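Local atomic coordinates of endoglucanase, glycoside hydrolase family 5 protein (Cytophaga hutchinsonii, PDB entry 5IHS), a protein that probably hydrolyses internal beta-1,4-glucosidic bonds of cellulose, as one of the endoglucanases the bacterium is thought to need for growth on crystalline cellulose. Residues G89-G94 against S126-K131; I121-S126 against V157-L162; S292-A297 against Y307-S312. All coordinates share one frame; numbering follows the deposited sequence.

Contact 1 of 3, residues G89-G94 against S126-K131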
ATOM      1  N   GLY A  89       9.485  -6.092   5.973  1.00  7.55           N
ATOM      2  CA  GLY A  89       9.658  -7.530   5.869  1.00  8.49           C
ATOM      3  C   GLY A  89       9.502  -8.192   7.227  1.00  8.84           C
ATOM      4  O   GLY A  89       9.921  -7.655   8.250  1.00 10.28           O
ATOM      5  N   VAL A  90       8.876  -9.364   7.227  1.00  9.73           N
ATOM      6  CA  VAL A  90       8.536 -10.085   8.449  1.00  9.99           C
ATOM      7  C   VAL A  90       9.379 -11.359   8.583  1.00 10.68           C
ATOM      8  O   VAL A  90      10.132 -11.512   9.546  1.00 11.92           O
ATOM      9  CB  VAL A  90       7.019 -10.376   8.502  1.00  9.69           C
ATOM     10  CG1 VAL A  90       6.651 -11.200   9.710  1.00 10.31           C
ATOM     11  CG2 VAL A  90       6.251  -9.065   8.486  1.00  9.06           C
ATOM     12  N   GLU A  91       9.273 -12.266   7.611  0.63 11.78           N
ATOM     13  CA  GLU A  91      10.112 -13.445   7.484  0.63 13.31           C
ATOM     14  C   GLU A  91      11.439 -13.061   6.809  0.63 13.93           C
ATOM     15  O   GLU A  91      11.645 -11.916   6.395  0.63 14.34           O
ATOM     16  CB  GLU A  91       9.345 -14.515   6.691  0.63 14.56           C
ATOM     17  CG  GLU A  91       7.964 -14.922   7.301  0.63 15.86           C
ATOM     18  CD  GLU A  91       6.754 -14.106   6.806  0.63 16.91           C
ATOM     19  OE1 GLU A  91       6.588 -13.880   5.576  0.63 17.17           O
ATOM     20  OE2 GLU A  91       5.924 -13.720   7.665  0.63 16.68           O
ATOM     21  N   MET A  92      12.355 -14.027   6.715  1.00 15.03           N
ATOM     22  CA  MET A  92      13.605 -13.873   5.965  1.00 16.65           C
ATOM     23  C   MET A  92      14.450 -12.698   6.465  1.00 16.69           C
ATOM     24  O   MET A  92      14.779 -11.771   5.720  1.00 16.38           O
ATOM     25  CB  MET A  92      13.330 -13.758   4.464  1.00 19.39           C
ATOM     26  CG  MET A  92      12.692 -15.004   3.864  1.00 21.17           C
ATOM     27  SD  MET A  92      12.092 -14.764   2.182  1.00 22.99           S
ATOM     28  CE  MET A  92      10.782 -13.572   2.453  1.00 23.75           C
ATOM     29  N   ASP A  93      14.840 -12.778   7.736  1.00 17.82           N
ATOM     30  CA  ASP A  93      15.717 -11.783   8.356  1.00 19.15           C
ATOM     31  C   ASP A  93      15.060 -10.410   8.437  1.00 16.45           C
ATOM     32  O   ASP A  93      15.730  -9.381   8.349  1.00 16.91           O
ATOM     33  CB  ASP A  93      17.073 -11.690   7.649  1.00 24.56           C
ATOM     34  CG  ASP A  93      17.921 -12.931   7.842  1.00 30.40           C
ATOM     35  OD1 ASP A  93      17.989 -13.439   8.983  1.00 32.27           O
ATOM     36  OD2 ASP A  93      18.519 -13.394   6.848  1.00 32.95           O
ATOM     37  N   GLY A  94      13.750 -10.392   8.602  1.00 15.00           N
ATOM     38  CA  GLY A  94      12.990  -9.175   8.776  1.00 13.37           C
ATOM     39  C   GLY A  94      12.617  -8.945  10.227  1.00 12.40           C
ATOM     40  O   GLY A  94      13.402  -9.215  11.140  1.00 12.78           O
ATOM     41  N   SER A 126       4.268  -9.769   4.812  1.00  7.97           N
ATOM     42  CA  SER A 126       4.344 -11.191   5.101  1.00  9.02           C
ATOM     43  C   SER A 126       3.499 -12.006   4.130  1.00  7.91           C
ATOM     44  O   SER A 126       2.470 -11.544   3.628  1.00  7.84           O
ATOM     45  CB  SER A 126       3.828 -11.458   6.519  1.00 11.23           C
ATOM     46  OG  SER A 126       3.846 -12.838   6.847  1.00 13.58           O
ATOM     47  N   HIS A 127       3.945 -13.251   3.915  1.00  8.42           N
ATOM     48  CA  HIS A 127       3.201 -14.290   3.209  1.00  8.59           C
ATOM     49  C   HIS A 127       2.652 -15.361   4.145  1.00  9.00           C
ATOM     50  O   HIS A 127       2.075 -16.345   3.669  1.00 10.39           O
ATOM     51  CB  HIS A 127       4.088 -14.979   2.158  1.00  9.35           C
ATOM     52  CG  HIS A 127       4.504 -14.098   1.022  1.00  9.32           C
ATOM     53  ND1 HIS A 127       3.603 -13.429   0.226  1.00  9.11           N
ATOM     54  CD2 HIS A 127       5.735 -13.785   0.546  1.00 10.49           C
ATOM     55  CE1 HIS A 127       4.266 -12.743  -0.693  1.00  9.61           C
ATOM     56  NE2 HIS A 127       5.561 -12.955  -0.532  1.00 10.16           N
ATOM     57  N   GLU A 128       2.820 -15.203   5.459  1.00  9.38           N
ATOM     58  CA  GLU A 128       2.428 -16.260   6.390  1.00 10.29           C
ATOM     59  C   GLU A 128       2.163 -15.689   7.780  1.00  9.38           C
ATOM     60  O   GLU A 128       2.502 -16.290   8.800  1.00 10.35           O
ATOM     61  CB  GLU A 128       3.464 -17.382   6.413  1.00 13.14           C
ATOM     62  CG  GLU A 128       4.835 -16.959   6.840  1.00 17.52           C
ATOM     63  CD  GLU A 128       5.786 -18.136   6.938  1.00 22.93           C
ATOM     64  OE1 GLU A 128       5.778 -18.977   6.019  1.00 24.88           O
ATOM     65  OE2 GLU A 128       6.530 -18.229   7.937  1.00 25.22           O
ATOM     66  N   ALA A 129       1.496 -14.541   7.826  1.00  9.13           N
ATOM     67  CA  ALA A 129       1.324 -13.816   9.082  1.00  9.54           C
ATOM     68  C   ALA A 129       0.575 -14.641  10.124  1.00  9.52           C
ATOM     69  O   ALA A 129       0.845 -14.519  11.323  1.00 10.42           O
ATOM     70  CB  ALA A 129       0.602 -12.490   8.823  1.00  9.61           C
ATOM     71  N   GLN A 130      -0.365 -15.478   9.687  1.00  9.62           N
ATOM     72  CA  GLN A 130      -1.178 -16.242  10.622  1.00 10.90           C
ATOM     73  C   GLN A 130      -0.357 -17.226  11.435  1.00 11.88           C
ATOM     74  O   GLN A 130      -0.854 -17.729  12.446  1.00 12.75           O
ATOM     75  CB  GLN A 130      -2.300 -16.990   9.891  1.00 11.48           C
ATOM     76  CG  GLN A 130      -1.890 -18.248   9.108  1.00 11.67           C
ATOM     77  CD  GLN A 130      -1.208 -17.950   7.795  1.00 11.65           C
ATOM     78  OE1 GLN A 130      -1.186 -16.813   7.339  1.00 11.99           O
ATOM     79  NE2 GLN A 130      -0.685 -18.977   7.153  1.00 12.83           N
ATOM     80  N   LYS A 131       0.875 -17.532  11.012  1.00 11.94           N
ATOM     81  CA  LYS A 131       1.723 -18.456  11.755  1.00 12.82           C
ATOM     82  C   LYS A 131       2.314 -17.837  13.013  1.00 12.51           C
ATOM     83  O   LYS A 131       2.686 -18.577  13.929  1.00 13.55           O
ATOM     84  CB  LYS A 131       2.850 -18.972  10.865  1.00 14.69           C
ATOM     85  CG  LYS A 131       2.363 -19.794   9.692  1.00 18.29           C
ATOM     86  CD  LYS A 131       3.515 -20.469   8.979  1.00 21.98           C
ATOM     87  CE  LYS A 131       3.050 -21.136   7.691  1.00 24.86           C
ATOM     88  NZ  LYS A 131       1.839 -21.991   7.894  1.00 26.84           N
TER

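Contact 2 of 3, residues I121-S126 against V157-L162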
ATOM      1  N   ILE A 121       1.104   4.018   4.535  1.00  5.99           N
ATOM      2  CA  ILE A 121       0.657   2.656   4.796  1.00  5.81           C
ATOM      3  C   ILE A 121       1.747   1.921   5.561  1.00  6.36           C
ATOM      4  O   ILE A 121       2.885   1.826   5.092  1.00  6.67           O
ATOM      5  CB  ILE A 121       0.341   1.914   3.493  1.00  6.40           C
ATOM      6  CG1 ILE A 121      -0.762   2.616   2.701  1.00  7.05           C
ATOM      7  CG2 ILE A 121      -0.053   0.473   3.794  1.00  7.23           C
ATOM      8  CD1 ILE A 121      -0.862   2.154   1.269  1.00  7.94           C
ATOM      9  N   ILE A 122       1.373   1.386   6.723  1.00  6.23           N
ATOM     10  CA  ILE A 122       2.237   0.523   7.517  1.00  6.57           C
ATOM     11  C   ILE A 122       1.913  -0.905   7.087  1.00  6.59           C
ATOM     12  O   ILE A 122       0.886  -1.451   7.487  1.00  6.99           O
ATOM     13  CB  ILE A 122       2.007   0.723   9.018  1.00  7.57           C
ATOM     14  CG1 ILE A 122       2.328   2.160   9.438  1.00  8.97           C
ATOM     15  CG2 ILE A 122       2.829  -0.285   9.830  1.00  8.30           C
ATOM     16  CD1 ILE A 122       1.937   2.479  10.857  1.00 10.33           C
ATOM     17  N   ASP A 123       2.781  -1.502   6.252  1.00  6.56           N
ATOM     18  CA  ASP A 123       2.552  -2.808   5.631  1.00  6.71           C
ATOM     19  C   ASP A 123       3.368  -3.901   6.317  1.00  6.30           C
ATOM     20  O   ASP A 123       4.608  -3.888   6.297  1.00  7.06           O
ATOM     21  CB  ASP A 123       2.887  -2.703   4.142  1.00  6.66           C
ATOM     22  CG  ASP A 123       3.160  -4.034   3.448  1.00  7.04           C
ATOM     23  OD1 ASP A 123       2.549  -5.067   3.784  1.00  8.18           O
ATOM     24  OD2 ASP A 123       4.013  -3.986   2.498  1.00  7.42           O
ATOM     25  N   TYR A 124       2.656  -4.853   6.922  1.00  6.53           N
ATOM     26  CA  TYR A 124       3.234  -6.071   7.487  1.00  7.03           C
ATOM     27  C   TYR A 124       3.465  -7.008   6.308  1.00  6.80           C
ATOM     28  O   TYR A 124       2.560  -7.714   5.857  1.00  6.97           O
ATOM     29  CB  TYR A 124       2.272  -6.643   8.518  1.00  7.55           C
ATOM     30  CG  TYR A 124       2.873  -7.602   9.516  1.00  7.66           C
ATOM     31  CD1 TYR A 124       3.715  -7.138  10.527  1.00  8.58           C
ATOM     32  CD2 TYR A 124       2.597  -8.957   9.477  1.00  7.94           C
ATOM     33  CE1 TYR A 124       4.263  -7.998  11.458  1.00  8.68           C
ATOM     34  CE2 TYR A 124       3.142  -9.825  10.416  1.00  8.70           C
ATOM     35  CZ  TYR A 124       3.978  -9.336  11.399  1.00  9.02           C
ATOM     36  OH  TYR A 124       4.539 -10.163  12.346  1.00 10.74           O
ATOM     37  N   HIS A 125       4.691  -6.975   5.783  1.00  6.61           N
ATOM     38  CA  HIS A 125       4.978  -7.512   4.454  1.00  6.54           C
ATOM     39  C   HIS A 125       5.323  -8.994   4.571  1.00  7.83           C
ATOM     40  O   HIS A 125       6.474  -9.421   4.466  1.00  9.44           O
ATOM     41  CB  HIS A 125       6.058  -6.691   3.762  1.00  7.04           C
ATOM     42  CG  HIS A 125       6.042  -6.833   2.278  1.00  6.57           C
ATOM     43  ND1 HIS A 125       5.172  -6.127   1.477  1.00  6.85           N
ATOM     44  CD2 HIS A 125       6.785  -7.609   1.452  1.00  7.41           C
ATOM     45  CE1 HIS A 125       5.395  -6.447   0.218  1.00  6.91           C
ATOM     46  NE2 HIS A 125       6.363  -7.351   0.172  1.00  7.58           N
ATOM     47  N   SER A 126       4.268  -9.769   4.812  1.00  7.97           N
ATOM     48  CA  SER A 126       4.344 -11.191   5.101  1.00  9.02           C
ATOM     49  C   SER A 126       3.499 -12.006   4.130  1.00  7.91           C
ATOM     50  O   SER A 126       2.470 -11.544   3.628  1.00  7.84           O
ATOM     51  CB  SER A 126       3.828 -11.458   6.519  1.00 11.23           C
ATOM     52  OG  SER A 126       3.846 -12.838   6.847  1.00 13.58           O
ATOM     53  N   VAL A 157      -2.373  -5.222   7.334  1.00  6.14           N
ATOM     54  CA  VAL A 157      -2.006  -6.235   8.328  1.00  6.17           C
ATOM     55  C   VAL A 157      -1.443  -7.531   7.764  1.00  6.30           C
ATOM     56  O   VAL A 157      -0.877  -8.322   8.530  1.00  7.15           O
ATOM     57  CB  VAL A 157      -3.185  -6.545   9.273  1.00  7.60           C
ATOM     58  CG1 VAL A 157      -3.591  -5.287  10.040  1.00  8.29           C
ATOM     59  CG2 VAL A 157      -4.372  -7.145   8.528  1.00  8.65           C
ATOM     60  N   TYR A 158      -1.562  -7.772   6.461  1.00  6.22           N
ATOM     61  CA  TYR A 158      -1.108  -9.049   5.889  1.00  6.39           C
ATOM     62  C   TYR A 158      -0.942  -8.856   4.374  1.00  6.05           C
ATOM     63  O   TYR A 158      -1.873  -9.117   3.612  1.00  6.40           O
ATOM     64  CB  TYR A 158      -2.118 -10.148   6.196  1.00  7.44           C
ATOM     65  CG  TYR A 158      -1.691 -11.578   5.912  1.00  7.43           C
ATOM     66  CD1 TYR A 158      -0.598 -11.874   5.108  1.00  7.01           C
ATOM     67  CD2 TYR A 158      -2.405 -12.640   6.460  1.00  7.91           C
ATOM     68  CE1 TYR A 158      -0.238 -13.188   4.853  1.00  7.62           C
ATOM     69  CE2 TYR A 158      -2.051 -13.950   6.214  1.00  8.41           C
ATOM     70  CZ  TYR A 158      -0.967 -14.219   5.408  1.00  7.79           C
ATOM     71  OH  TYR A 158      -0.576 -15.508   5.125  1.00  9.15           O
ATOM     72  N   ASN A 159       0.263  -8.448   3.950  1.00  6.33           N
ATOM     73  CA  ASN A 159       0.540  -8.143   2.547  1.00  6.14           C
ATOM     74  C   ASN A 159      -0.105  -9.113   1.555  1.00  6.25           C
ATOM     75  O   ASN A 159      -0.991  -8.714   0.783  1.00  6.08           O
ATOM     76  CB  ASN A 159       2.056  -8.128   2.354  1.00  6.46           C
ATOM     77  CG  ASN A 159       2.462  -8.026   0.898  1.00  6.58           C
ATOM     78  OD1 ASN A 159       1.929  -7.208   0.162  1.00  7.33           O
ATOM     79  ND2 ASN A 159       3.391  -8.875   0.462  1.00  7.42           N
ATOM     80  N   GLU A 160       0.368 -10.365   1.543  1.00  6.07           N
ATOM     81  CA  GLU A 160       0.025 -11.318   0.486  1.00  6.63           C
ATOM     82  C   GLU A 160      -0.085 -12.726   1.042  1.00  7.00           C
ATOM     83  O   GLU A 160       0.872 -13.519   0.988  1.00  7.38           O
ATOM     84  CB  GLU A 160       1.027 -11.283  -0.661  1.00  6.97           C
ATOM     85  CG  GLU A 160       0.762 -10.174  -1.644  1.00  7.42           C
ATOM     86  CD  GLU A 160       1.671 -10.213  -2.857  1.00  8.05           C
ATOM     87  OE1 GLU A 160       2.487 -11.161  -2.974  1.00  9.60           O
ATOM     88  OE2 GLU A 160       1.561  -9.308  -3.715  1.00  8.16           O
ATOM     89  N   PRO A 161      -1.251 -13.093   1.553  1.00  6.78           N
ATOM     90  CA  PRO A 161      -1.527 -14.510   1.787  1.00  6.90           C
ATOM     91  C   PRO A 161      -1.255 -15.310   0.515  1.00  7.55           C
ATOM     92  O   PRO A 161      -1.415 -14.816  -0.602  1.00  8.19           O
ATOM     93  CB  PRO A 161      -3.014 -14.521   2.164  1.00  7.14           C
ATOM     94  CG  PRO A 161      -3.297 -13.118   2.662  1.00  7.19           C
ATOM     95  CD  PRO A 161      -2.423 -12.241   1.811  1.00  6.86           C
ATOM     96  N   LEU A 162      -0.836 -16.558   0.693  1.00  7.78           N
ATOM     97  CA  LEU A 162      -0.516 -17.438  -0.422  1.00  8.97           C
ATOM     98  C   LEU A 162      -1.788 -18.050  -1.018  1.00  8.33           C
ATOM     99  O   LEU A 162      -2.899 -17.862  -0.523  1.00  8.72           O
ATOM    100  CB  LEU A 162       0.460 -18.515   0.045  1.00 11.58           C
ATOM    101  CG  LEU A 162       1.783 -17.955   0.575  1.00 14.64           C
ATOM    102  CD1 LEU A 162       2.666 -19.083   1.074  1.00 17.19           C
ATOM    103  CD2 LEU A 162       2.507 -17.141  -0.487  1.00 15.57           C
TER

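Contact 3 of 3, residues S292-A297 against Y307-S312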
ATOM      1  N   SER A 292      11.598  -2.341 -10.665  1.00  8.75           N
ATOM      2  CA  SER A 292      12.257  -1.260  -9.949  1.00  8.43           C
ATOM      3  C   SER A 292      12.024   0.053 -10.670  1.00  7.74           C
ATOM      4  O   SER A 292      12.153   0.138 -11.889  1.00  8.25           O
ATOM      5  CB  SER A 292      13.747  -1.515  -9.870  1.00  9.14           C
ATOM      6  OG  SER A 292      13.993  -2.641  -9.057  1.00 10.65           O
ATOM      7  N   ALA A 293      11.723   1.094  -9.897  1.00  7.69           N
ATOM      8  CA  ALA A 293      11.445   2.418 -10.451  1.00  7.44           C
ATOM      9  C   ALA A 293      12.705   3.218 -10.767  1.00  7.24           C
ATOM     10  O   ALA A 293      12.646   4.178 -11.550  1.00  7.91           O
ATOM     11  CB  ALA A 293      10.602   3.217  -9.459  1.00  7.89           C
ATOM     12  N   ILE A 294      13.827   2.874 -10.138  1.00  7.55           N
ATOM     13  CA  ILE A 294      15.054   3.651 -10.239  1.00  8.08           C
ATOM     14  C   ILE A 294      16.208   2.705 -10.572  1.00  7.74           C
ATOM     15  O   ILE A 294      16.149   1.505 -10.305  1.00  8.03           O
ATOM     16  CB  ILE A 294      15.309   4.485  -8.955  1.00  8.58           C
ATOM     17  CG1 ILE A 294      15.477   3.568  -7.736  1.00 10.13           C
ATOM     18  CG2 ILE A 294      14.183   5.501  -8.763  1.00  9.34           C
ATOM     19  CD1 ILE A 294      15.601   4.299  -6.384  1.00 10.90           C
ATOM     20  N   VAL A 295      17.251   3.256 -11.194  1.00  8.21           N
ATOM     21  CA  VAL A 295      18.378   2.463 -11.692  1.00  9.06           C
ATOM     22  C   VAL A 295      19.299   2.021 -10.560  1.00  9.16           C
ATOM     23  O   VAL A 295      19.300   2.622  -9.478  1.00  8.64           O
ATOM     24  CB  VAL A 295      19.184   3.236 -12.747  1.00 10.20           C
ATOM     25  CG1 VAL A 295      18.309   3.621 -13.917  1.00 11.07           C
ATOM     26  CG2 VAL A 295      19.854   4.468 -12.139  1.00 10.77           C
ATOM     27  N   PRO A 296      20.136   1.007 -10.782  1.00  9.21           N
ATOM     28  CA  PRO A 296      21.105   0.601  -9.755  1.00  9.22           C
ATOM     29  C   PRO A 296      21.929   1.781  -9.263  1.00  8.53           C
ATOM     30  O   PRO A 296      22.418   2.596 -10.046  1.00  9.04           O
ATOM     31  CB  PRO A 296      21.950  -0.452 -10.477  1.00 10.08           C
ATOM     32  CG  PRO A 296      20.964  -1.075 -11.424  1.00 10.82           C
ATOM     33  CD  PRO A 296      20.143   0.078 -11.928  1.00 10.39           C
ATOM     34  N   ALA A 297      22.056   1.871  -7.938  1.00  9.16           N
ATOM     35  CA  ALA A 297      22.823   2.891  -7.227  1.00 10.16           C
ATOM     36  C   ALA A 297      22.140   4.256  -7.204  1.00  9.48           C
ATOM     37  O   ALA A 297      22.748   5.232  -6.759  1.00 10.57           O
ATOM     38  CB  ALA A 297      24.270   3.020  -7.720  1.00 10.82           C
ATOM     39  N   TYR A 307      17.660  10.325 -16.096  1.00 11.28           N
ATOM     40  CA  TYR A 307      18.560   9.211 -16.372  1.00 10.86           C
ATOM     41  C   TYR A 307      18.651   8.223 -15.214  1.00 10.59           C
ATOM     42  O   TYR A 307      19.222   7.134 -15.382  1.00 11.46           O
ATOM     43  CB  TYR A 307      19.959   9.741 -16.702  1.00 11.52           C
ATOM     44  CG  TYR A 307      20.126  10.387 -18.068  1.00 12.08           C
ATOM     45  CD1 TYR A 307      19.110  10.381 -19.018  1.00 13.96           C
ATOM     46  CD2 TYR A 307      21.320  11.007 -18.404  1.00 11.29           C
ATOM     47  CE1 TYR A 307      19.283  10.971 -20.266  1.00 14.14           C
ATOM     48  CE2 TYR A 307      21.503  11.586 -19.650  1.00 11.69           C
ATOM     49  CZ  TYR A 307      20.479  11.564 -20.581  1.00 12.74           C
ATOM     50  OH  TYR A 307      20.639  12.140 -21.827  1.00 14.25           O
ATOM     51  N   ASP A 308      18.116   8.572 -14.053  1.00  9.17           N
ATOM     52  CA  ASP A 308      18.103   7.706 -12.886  1.00  9.35           C
ATOM     53  C   ASP A 308      16.822   6.884 -12.755  1.00  8.71           C
ATOM     54  O   ASP A 308      16.711   6.080 -11.816  1.00  9.34           O
ATOM     55  CB  ASP A 308      18.316   8.547 -11.628  1.00 10.39           C
ATOM     56  CG  ASP A 308      19.556   9.422 -11.716  1.00 11.82           C
ATOM     57  OD1 ASP A 308      20.584   8.961 -12.255  1.00 12.84           O
ATOM     58  OD2 ASP A 308      19.508  10.593 -11.265  1.00 13.48           O
ATOM     59  N   LEU A 309      15.856   7.071 -13.655  1.00  9.19           N
ATOM     60  CA  LEU A 309      14.587   6.355 -13.630  1.00  9.60           C
ATOM     61  C   LEU A 309      14.578   5.267 -14.688  1.00  9.45           C
ATOM     62  O   LEU A 309      15.125   5.437 -15.778  1.00 11.21           O
ATOM     63  CB  LEU A 309      13.416   7.301 -13.909  1.00 10.96           C
ATOM     64  CG  LEU A 309      13.342   8.539 -13.025  1.00 13.99           C
ATOM     65  CD1 LEU A 309      12.095   9.323 -13.339  1.00 15.38           C
ATOM     66  CD2 LEU A 309      13.359   8.169 -11.570  1.00 15.00           C
ATOM     67  N   THR A 310      13.927   4.162 -14.373  1.00  8.88           N
ATOM     68  CA  THR A 310      13.718   3.085 -15.329  1.00  9.06           C
ATOM     69  C   THR A 310      12.477   3.367 -16.162  1.00  8.45           C
ATOM     70  O   THR A 310      11.700   4.271 -15.856  1.00  8.64           O
ATOM     71  CB  THR A 310      13.502   1.785 -14.572  1.00  8.63           C
ATOM     72  OG1 THR A 310      12.271   1.912 -13.848  1.00  8.41           O
ATOM     73  CG2 THR A 310      14.665   1.471 -13.626  1.00  9.45           C
ATOM     74  N   PRO A 311      12.236   2.583 -17.218  1.00  9.10           N
ATOM     75  CA  PRO A 311      10.972   2.754 -17.955  1.00  9.32           C
ATOM     76  C   PRO A 311       9.752   2.621 -17.060  1.00  8.36           C
ATOM     77  O   PRO A 311       8.784   3.382 -17.206  1.00  8.49           O
ATOM     78  CB  PRO A 311      11.067   1.679 -19.052  1.00 10.97           C
ATOM     79  CG  PRO A 311      12.553   1.578 -19.298  1.00 11.51           C
ATOM     80  CD  PRO A 311      13.167   1.692 -17.935  1.00 10.48           C
ATOM     81  N   SER A 312       9.774   1.673 -16.124  1.00  7.97           N
ATOM     82  CA  SER A 312       8.656   1.521 -15.201  1.00  7.62           C
ATOM     83  C   SER A 312       8.505   2.759 -14.320  1.00  7.67           C
ATOM     84  O   SER A 312       7.395   3.289 -14.153  1.00  7.60           O
ATOM     85  CB  SER A 312       8.875   0.274 -14.345  1.00  7.83           C
ATOM     86  OG  SER A 312       7.784   0.055 -13.472  1.00  8.23           O
TER

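Contact 1 of 3, residues G89-G94 against S126-K131
Glu91 reaches across from the loop after barrel strand 83-89 to an ST turn that starts at Ser126, in the loop after the neighbouring strand 119-125 of the TIM barrel. Its carboxylate takes both bonds of the contact on syn lone pairs. Ser126 OG donates to Glu91 OE2 over a very short 2.4 Å, while His127 N donates nearly straight to Glu91 OE1 at 3.2 Å. In this one of the two Glu91 conformers, the grip on both oxygens sets how the carboxylate is turned. A bend at chi2 (91°) swings it over to the turn. Ser126 OG, anti to its own backbone N, also accepts from Glu128 N at 2.9 Å, which closes the ST turn and is consistent with the hydroxyl being held for its bond to Glu91. Glu128 crosses Glu91 obliquely and lays its CG 3.4 Å from Glu91 CD; the two negative groups, with OE2 of Glu91 and OE2 of Glu128 4.6 Å apart, may raise each other's proton affinity. Beyond the carboxylate, His127 bonds through ND1 to Glu160 O. Nearer the strand ends, Val90 packs against Tyr124 and sets both its CB and CG2 at 3.9 Å from Ser126 CB.

Contact 2 of 3, residues I121-S126 against V157-L162
At the C-terminal mouth of the TIM barrel, strand 119-125 meets the Asn159-Glu160-Pro161 sequence that follows strand 153-156, the place where family 5 glycosidases usually carry their acid/base glutamate. Asp123, His125 and Asn159 all set CG anti to the backbone N. For His125 (chi1 -158°) this turns the ring back alongside Asp123, whose OD2 accepts from ND1 at 2.6 Å through its syn lone pair, close to the ring plane. Asn159 then slides its amide over one face of that imidazole, the planes 19° apart and the two side chains pointing the same way, with Asn159 ND2 3.2 Å from His125 CE1; this is a stack, not a hydrogen bond. An alanine at His125 would remove the imidazole and would probably leave the Asn159 amide less firmly placed and Asp123 OD2 without its ND1 donor. Trp282 and Trp59 also meet the ring. The backbones are tied by two nearly straight bonds, Asn159 N to Tyr124 O at 3.1 Å and Glu160 N to Ser126 O at 3.2 Å. Tyr124 O also accepts from Ser126 N, across an inverse gamma turn centred on His125. Glu160 points its carboxylate to His220 ND1. Pro161 CG sits over the centre of the Tyr158 ring, and Ser126 O lies in that ring's plane, 3.4 Å from CE1.

Contact 3 of 3, residues S292-A297 against Y307-S312
With chi1 at 66°, Thr310 holds OG1 in the crowded position between its backbone N and carbonyl carbon and puts CG2 anti to the carbonyl carbon. Val295, with chi1 at -59°, tucks CG2 into the same crowded position and sets CG1 beside its backbone N. Thr310 thereby points OG1 at the Ser292 carbonyl, donating to Ser292 O over a short 2.6 Å, in the carbonyl plane and on a lone pair. The same oxygen accepts from Gly313 N, so Thr310 is the N-cap of helix 311-329 and fastens the helix start to the preceding loop. Thr310 CG2 lies against the loop backbone, 3.6 Å from Ile294 C. The two segments run antiparallel here and form a single beta bridge, with Ile294 and Leu309 as a non-hydrogen-bonded pair. Thr310 N donates to Ala293 O at 3.1 Å on one side of this pair and Val295 N to Asp308 O at 2.9 Å on the other; each donor stands well above the plane of its carbonyl. Between them, Ile294 CA lies close enough to Asp308 O, at 3.3 Å, for a CA-H...O contact. Both methyls of Val295 pack against that carbonyl oxygen, CG2 at 3.5 Å from Asp308 O. Asp308 turns its carboxylate back to Ala305 N. On the face of the bridge that carries the Ile294 and Leu309 side chains, Leu309 packs on Trp79 and Ile294 on Tyr66 and Trp304, and the two residues touch obliquely through Ile294 CG2 and Leu309 CD2, 4.0 Å apart.

Overall arrangement
Contacts 1 and 2 sit side by side at the C-terminal mouth of the barrel, their centres about 8 Å apart, and share Ser126: its hydroxyl serves contact 1, its carbonyl contact 2. Between them they join the ends of three consecutive strands, 83-89, 119-125 and 153-156, and Gln130 reaches Tyr158 OH from one to the other. Contact 2 is fully buried and relies on backbone bonds and a histidine-amide stack; contact 1, partly buried, depends on a carboxylate. Contact 3 lies near the surface, centred about 20 Å from the chain's centre against about 9 Å for contact 2, and holds the lead-in to the C-terminal helix by a beta bridge and a threonine cap.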